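Local coordinates for citrate lyase subunit beta-like protein (Mycobacterium tuberculosis H37Rv, PDB 6CHU), which is a magnesium-dependent lyase of the HpcH/HpaI aldolase family, a bifunctional enzyme of itaconate dissimilation and leucine catabolism, at residues V119-R123 with D146-L151; T137-G143 with R183-V189. All blocks are in the same frame, centred on the assembly; numbering follows the deposited sequence.

The two contacts share one eight-stranded TIM barrel, with centres about 15 Å apart. Their segments alternate along the chain, in the order 119-123, 137-143, 146-151, 183-189. Contact 2 pairs neighbouring barrel strands 137-142 and 184-187, with its centre about 5 Å from the centre of the folded chain; contact 1 lies at the C-terminal ends of strands 114-119 and 137-142, where helices 122-126 and 144-151 begin and magnesium binds. Strand 137-142 connects the two: V119 N lies 2.8 Å from M141 O and V119 O 3.0 Å from G143 N, both probable hydrogen bonds. The barrel thus positions the metal-binding E120 and D146. Contact 1 also touches the second subunit of the trimer, whereas no other subunit reaches contact 2.

Contact 1 (V119-R123 with D146-L151); sequences VETAR and DLIATL. With MG (magnesium ion), chain B.
E120 lays its carboxylate against that of D146, E120 OE1 lying 3.0 Å from D146 OD2, because both oxygens bind one magnesium ion, at 2.1 and 2.0 Å respectively. This is the acidic metal site of a TIM-barrel lyase, at the C-terminal ends of the strands. Three waters also bind the metal, and a sixth ligand comes from outside the segments. K100 hydrogen-bonds both acids, through its backbone N to E120 OE2 and its NZ to D146 OD2. E120 (phi/psi -151/28, chi1 p, chi2 t) leaves strand 114-119, and extended T121 (-143/162) N-caps the helix starting at A122, its OG1 (chi1 p) hydrogen-bonding G124 N and E102 OE1. D146-T150 is helical, in the helix that begins before D146; E120 and L147 are in register, CA to CA 4.4 Å. E120 O touches L147 CA at 3.1 Å, a CA-H...O contact. Branched L147 (t, p) packs CD1 against T121 C at 3.8 Å, and L151 (m, t) brings CD2 within 3.9 Å of A122 CB, whose small methyl suits this close approach. T150, whose hydroxyl can both donate and accept, donates from OG1 to D146 O (2.8 Å); a water donates to that OG1 at 2.9 Å and accepts from A122 N at 2.8 Å.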
loop_
_atom_site.group_PDB
_atom_site.type_symbol
_atom_site.label_atom_id
_atom_site.label_comp_id
_atom_site.label_asym_id
_atom_site.label_seq_id
_atom_site.Cartn_x
_atom_site.Cartn_y
_atom_site.Cartn_z
ATOM N N VAL A 119 -9.980 -5.026 11.060
ATOM C CA VAL A 119 -8.604 -4.552 11.150
ATOM C C VAL A 119 -8.622 -3.046 11.407
ATOM O O VAL A 119 -9.172 -2.275 10.612
ATOM C CB VAL A 119 -7.822 -4.889 9.871
ATOM C CG1 VAL A 119 -6.453 -4.193 9.864
ATOM C CG2 VAL A 119 -7.646 -6.412 9.745
ATOM N N GLU A 120 -8.025 -2.633 12.527
ATOM C CA GLU A 120 -8.028 -1.234 12.940
ATOM C C GLU A 120 -6.785 -0.914 13.761
ATOM O O GLU A 120 -6.815 -0.028 14.621
ATOM C CB GLU A 120 -9.323 -0.899 13.724
ATOM C CG GLU A 120 -9.667 -1.907 14.822
ATOM C CD GLU A 120 -11.053 -1.717 15.406
ATOM O OE1 GLU A 120 -11.659 -0.634 15.187
ATOM O OE2 GLU A 120 -11.533 -2.664 16.086
ATOM N N THR A 121 -5.690 -1.642 13.519
ATOM C CA THR A 121 -4.392 -1.372 14.118
ATOM C C THR A 121 -3.328 -1.655 13.070
ATOM O O THR A 121 -3.580 -2.345 12.078
ATOM C CB THR A 121 -4.104 -2.241 15.353
ATOM O OG1 THR A 121 -3.950 -3.610 14.942
ATOM C CG2 THR A 121 -5.230 -2.143 16.382
ATOM N N ALA A 122 -2.130 -1.109 13.307
ATOM C CA ALA A 122 -1.018 -1.325 12.386
ATOM C C ALA A 122 -0.672 -2.803 12.261
ATOM O O ALA A 122 -0.405 -3.288 11.158
ATOM C CB ALA A 122 0.203 -0.531 12.841
ATOM N N ARG A 123 -0.647 -3.534 13.381
ATOM C CA ARG A 123 -0.328 -4.958 13.305
ATOM C C ARG A 123 -1.349 -5.695 12.451
ATOM O O ARG A 123 -0.996 -6.600 11.683
ATOM C CB ARG A 123 -0.264 -5.575 14.707
ATOM C CG ARG A 123 0.017 -7.079 14.689
ATOM C CD ARG A 123 1.420 -7.339 14.181
ATOM N NE ARG A 123 2.409 -6.925 15.170
ATOM C CZ ARG A 123 2.982 -7.743 16.046
ATOM N NH1 ARG A 123 2.681 -9.037 16.051
ATOM N NH2 ARG A 123 3.863 -7.264 16.914
ATOM N N ASP A 146 -9.950 3.800 15.235
ATOM C CA ASP A 146 -9.046 3.013 16.079
ATOM C C ASP A 146 -7.672 2.861 15.432
ATOM O O ASP A 146 -6.656 2.809 16.141
ATOM C CB ASP A 146 -9.640 1.628 16.390
ATOM C CG ASP A 146 -10.443 1.601 17.693
ATOM O OD1 ASP A 146 -9.980 2.185 18.699
ATOM O OD2 ASP A 146 -11.537 0.977 17.718
ATOM N N LEU A 147 -7.613 2.801 14.098
ATOM C CA LEU A 147 -6.313 2.767 13.431
ATOM C C LEU A 147 -5.487 3.987 13.819
ATOM O O LEU A 147 -4.357 3.861 14.305
ATOM C CB LEU A 147 -6.498 2.688 11.915
ATOM C CG LEU A 147 -5.205 2.809 11.104
ATOM C CD1 LEU A 147 -4.322 1.600 11.334
ATOM C CD2 LEU A 147 -5.499 3.012 9.616
ATOM N N ILE A 148 -6.059 5.180 13.656
ATOM C CA ILE A 148 -5.329 6.400 13.980
ATOM C C ILE A 148 -5.043 6.479 15.470
ATOM O O ILE A 148 -3.973 6.937 15.888
ATOM C CB ILE A 148 -6.116 7.632 13.494
ATOM C CG1 ILE A 148 -6.190 7.635 11.967
ATOM C CG2 ILE A 148 -5.524 8.938 14.083
ATOM C CD1 ILE A 148 -4.873 7.844 11.284
ATOM N N ALA A 149 -6.006 6.070 16.303
ATOM C CA ALA A 149 -5.793 6.155 17.743
ATOM C C ALA A 149 -4.603 5.300 18.160
ATOM O O ALA A 149 -3.718 5.761 18.890
ATOM C CB ALA A 149 -7.048 5.713 18.492
ATOM N N THR A 150 -4.565 4.052 17.696
ATOM C CA THR A 150 -3.499 3.146 18.104
ATOM C C THR A 150 -2.177 3.468 17.424
ATOM O O THR A 150 -1.120 3.125 17.964
ATOM C CB THR A 150 -3.911 1.690 17.844
ATOM O OG1 THR A 150 -4.221 1.500 16.458
ATOM C CG2 THR A 150 -5.143 1.326 18.677
ATOM N N LEU A 151 -2.205 4.133 16.264
ATOM C CA LEU A 151 -0.976 4.674 15.688
ATOM C C LEU A 151 -0.389 5.796 16.533
ATOM O O LEU A 151 0.808 6.068 16.432
ATOM C CB LEU A 151 -1.230 5.197 14.263
ATOM C CG LEU A 151 -1.435 4.145 13.167
ATOM C CD1 LEU A 151 -1.920 4.795 11.859
ATOM C CD2 LEU A 151 -0.158 3.356 12.903
HETATM MG MG MG B . -13.015 0.437 16.403
HETATM O O HOH W 1 -13.317 -1.308 17.510
HETATM O O HOH W 2 -1.731 0.879 15.204
HETATM O O HOH W 3 -12.635 2.167 15.128
HETATM O O HOH W 4 -14.257 1.510 17.745
#

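Contact 2 (T137-G143 with R183-V189); sequences TVGMMWG and RLALDAV
Strands 137-142 and 184-187 run parallel, their axes 4.7 Å apart at closest approach and crossing at -22°, as neighbours in the TIM barrel joined by a beta-alpha-beta crossover. G139 pairs with L184 and M140 with A185. Three hydrogen bonds hold this register: L184 N to V138 O (2.9 Å), M140 N to L184 O (2.8 Å) and L186 N to M140 O (2.8 Å). L184, L186 and M141 point inward, toward W18 or F20 of strand 17-22; all-trans M141 sets CG 3.8 Å from L186 CB. G139 suits its place because a beta-carbon would crowd L186 CD1. On the outer face, M140 and small A185 lie under helix 165-180. R183 turns a guanidinium face to T137 O, 3.0 Å from CZ, while its NE bonds to A132 O. W142 (chi1 p) donates from NE1 to D187 OD1 at 2.8 Å, and D187 OD2 salt-bridges R171. A188 is short enough for a CH-pi contact, its CB 3.7 Å from the centroid of the W142 five-membered ring.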
loop_
_atom_site.group_PDB
_atom_site.type_symbol
_atom_site.label_atom_id
_atom_site.label_comp_id
_atom_site.label_asym_id
_atom_site.label_seq_id
_atom_site.Cartn_x
_atom_site.Cartn_y
_atom_site.Cartn_z
ATOM N N THR A 137 -12.364 -17.094 8.674
ATOM C CA THR A 137 -12.678 -15.755 8.189
ATOM C C THR A 137 -13.703 -15.822 7.064
ATOM O O THR A 137 -13.547 -16.593 6.111
ATOM C CB THR A 137 -11.412 -15.049 7.705
ATOM O OG1 THR A 137 -10.484 -14.924 8.792
ATOM C CG2 THR A 137 -11.737 -13.649 7.148
ATOM N N VAL A 138 -14.769 -15.031 7.188
ATOM C CA VAL A 138 -15.724 -14.855 6.100
ATOM C C VAL A 138 -15.778 -13.421 5.600
ATOM O O VAL A 138 -16.386 -13.177 4.545
ATOM C CB VAL A 138 -17.141 -15.336 6.492
ATOM C CG1 VAL A 138 -17.123 -16.831 6.834
ATOM C CG2 VAL A 138 -17.716 -14.506 7.652
ATOM N N GLY A 139 -15.153 -12.477 6.291
ATOM C CA GLY A 139 -15.132 -11.094 5.846
ATOM C C GLY A 139 -14.020 -10.321 6.510
ATOM O O GLY A 139 -13.523 -10.699 7.578
ATOM N N MET A 140 -13.627 -9.220 5.859
ATOM C CA MET A 140 -12.665 -8.271 6.400
ATOM C C MET A 140 -13.310 -6.896 6.423
ATOM O O MET A 140 -13.916 -6.478 5.428
ATOM C CB MET A 140 -11.384 -8.200 5.565
ATOM C CG MET A 140 -10.658 -9.531 5.342
ATOM S SD MET A 140 -9.789 -10.035 6.842
ATOM C CE MET A 140 -8.455 -8.837 6.880
ATOM N N MET A 141 -13.168 -6.208 7.545
ATOM C CA MET A 141 -13.569 -4.819 7.703
ATOM C C MET A 141 -12.348 -4.023 8.139
ATOM O O MET A 141 -11.368 -4.579 8.647
ATOM C CB MET A 141 -14.703 -4.696 8.741
ATOM C CG MET A 141 -15.349 -3.327 8.832
ATOM S SD MET A 141 -16.603 -3.378 10.126
ATOM C CE MET A 141 -16.906 -1.619 10.298
ATOM N N TRP A 142 -12.402 -2.704 7.965
ATOM C CA TRP A 142 -11.361 -1.866 8.530
ATOM C C TRP A 142 -12.001 -0.742 9.332
ATOM O O TRP A 142 -13.188 -0.434 9.179
ATOM C CB TRP A 142 -10.411 -1.322 7.448
ATOM C CG TRP A 142 -11.006 -0.252 6.585
ATOM C CD1 TRP A 142 -11.975 -0.398 5.637
ATOM C CD2 TRP A 142 -10.652 1.128 6.596
ATOM N NE1 TRP A 142 -12.255 0.820 5.050
ATOM C CE2 TRP A 142 -11.456 1.776 5.625
ATOM C CE3 TRP A 142 -9.729 1.884 7.328
ATOM C CZ2 TRP A 142 -11.375 3.142 5.377
ATOM C CZ3 TRP A 142 -9.638 3.249 7.074
ATOM C CH2 TRP A 142 -10.458 3.866 6.102
ATOM N N GLY A 143 -11.216 -0.176 10.248
ATOM C CA GLY A 143 -11.721 0.889 11.102
ATOM C C GLY A 143 -10.748 2.044 11.213
ATOM O O GLY A 143 -9.656 1.886 11.766
ATOM N N ARG A 183 -13.307 -13.443 0.610
ATOM C CA ARG A 183 -14.059 -12.962 1.766
ATOM C C ARG A 183 -14.884 -11.737 1.399
ATOM O O ARG A 183 -14.590 -11.027 0.432
ATOM C CB ARG A 183 -13.123 -12.616 2.926
ATOM C CG ARG A 183 -11.976 -13.624 3.163
ATOM C CD ARG A 183 -12.483 -15.054 3.352
ATOM N NE ARG A 183 -11.442 -15.893 3.934
ATOM C CZ ARG A 183 -11.484 -17.223 3.966
ATOM N NH1 ARG A 183 -12.508 -17.867 3.412
ATOM N NH2 ARG A 183 -10.495 -17.912 4.532
ATOM N N LEU A 184 -15.929 -11.488 2.192
ATOM C CA LEU A 184 -16.645 -10.221 2.083
ATOM C C LEU A 184 -15.725 -9.069 2.457
ATOM O O LEU A 184 -14.911 -9.183 3.376
ATOM C CB LEU A 184 -17.855 -10.200 3.013
ATOM C CG LEU A 184 -19.226 -10.731 2.624
ATOM C CD1 LEU A 184 -20.205 -10.253 3.679
ATOM C CD2 LEU A 184 -19.648 -10.229 1.273
ATOM N N ALA A 185 -15.877 -7.936 1.765
ATOM C CA ALA A 185 -15.134 -6.722 2.091
ATOM C C ALA A 185 -16.104 -5.674 2.620
ATOM O O ALA A 185 -17.049 -5.298 1.920
ATOM C CB ALA A 185 -14.385 -6.181 0.869
ATOM N N LEU A 186 -15.858 -5.195 3.839
ATOM C CA LEU A 186 -16.728 -4.225 4.499
ATOM C C LEU A 186 -15.981 -2.908 4.668
ATOM O O LEU A 186 -14.886 -2.880 5.246
ATOM C CB LEU A 186 -17.192 -4.748 5.866
ATOM C CG LEU A 186 -18.085 -5.997 5.922
ATOM C CD1 LEU A 186 -17.289 -7.276 5.649
ATOM C CD2 LEU A 186 -18.690 -6.071 7.303
ATOM N N ASP A 187 -16.579 -1.814 4.188
ATOM C CA ASP A 187 -15.943 -0.505 4.289
ATOM C C ASP A 187 -16.272 0.145 5.628
ATOM O O ASP A 187 -17.309 -0.134 6.241
ATOM C CB ASP A 187 -16.386 0.402 3.136
ATOM C CG ASP A 187 -15.407 1.541 2.869
ATOM O OD1 ASP A 187 -14.212 1.410 3.170
ATOM O OD2 ASP A 187 -15.845 2.586 2.350
ATOM N N ALA A 188 -15.378 1.030 6.071
ATOM C CA ALA A 188 -15.430 1.620 7.403
ATOM C C ALA A 188 -16.616 2.581 7.565
ATOM O O ALA A 188 -17.141 3.155 6.601
ATOM C CB ALA A 188 -14.130 2.374 7.709
ATOM N N VAL A 189 -17.001 2.780 8.830
ATOM C CA VAL A 189 -18.143 3.620 9.167
ATOM C C VAL A 189 -17.821 5.086 8.924
ATOM O O VAL A 189 -16.670 5.530 9.020
ATOM C CB VAL A 189 -18.573 3.403 10.628
ATOM C CG1 VAL A 189 -19.037 1.979 10.853
ATOM C CG2 VAL A 189 -17.449 3.769 11.590
HETATM O O HOH W 5 -15.105 1.237 10.692
#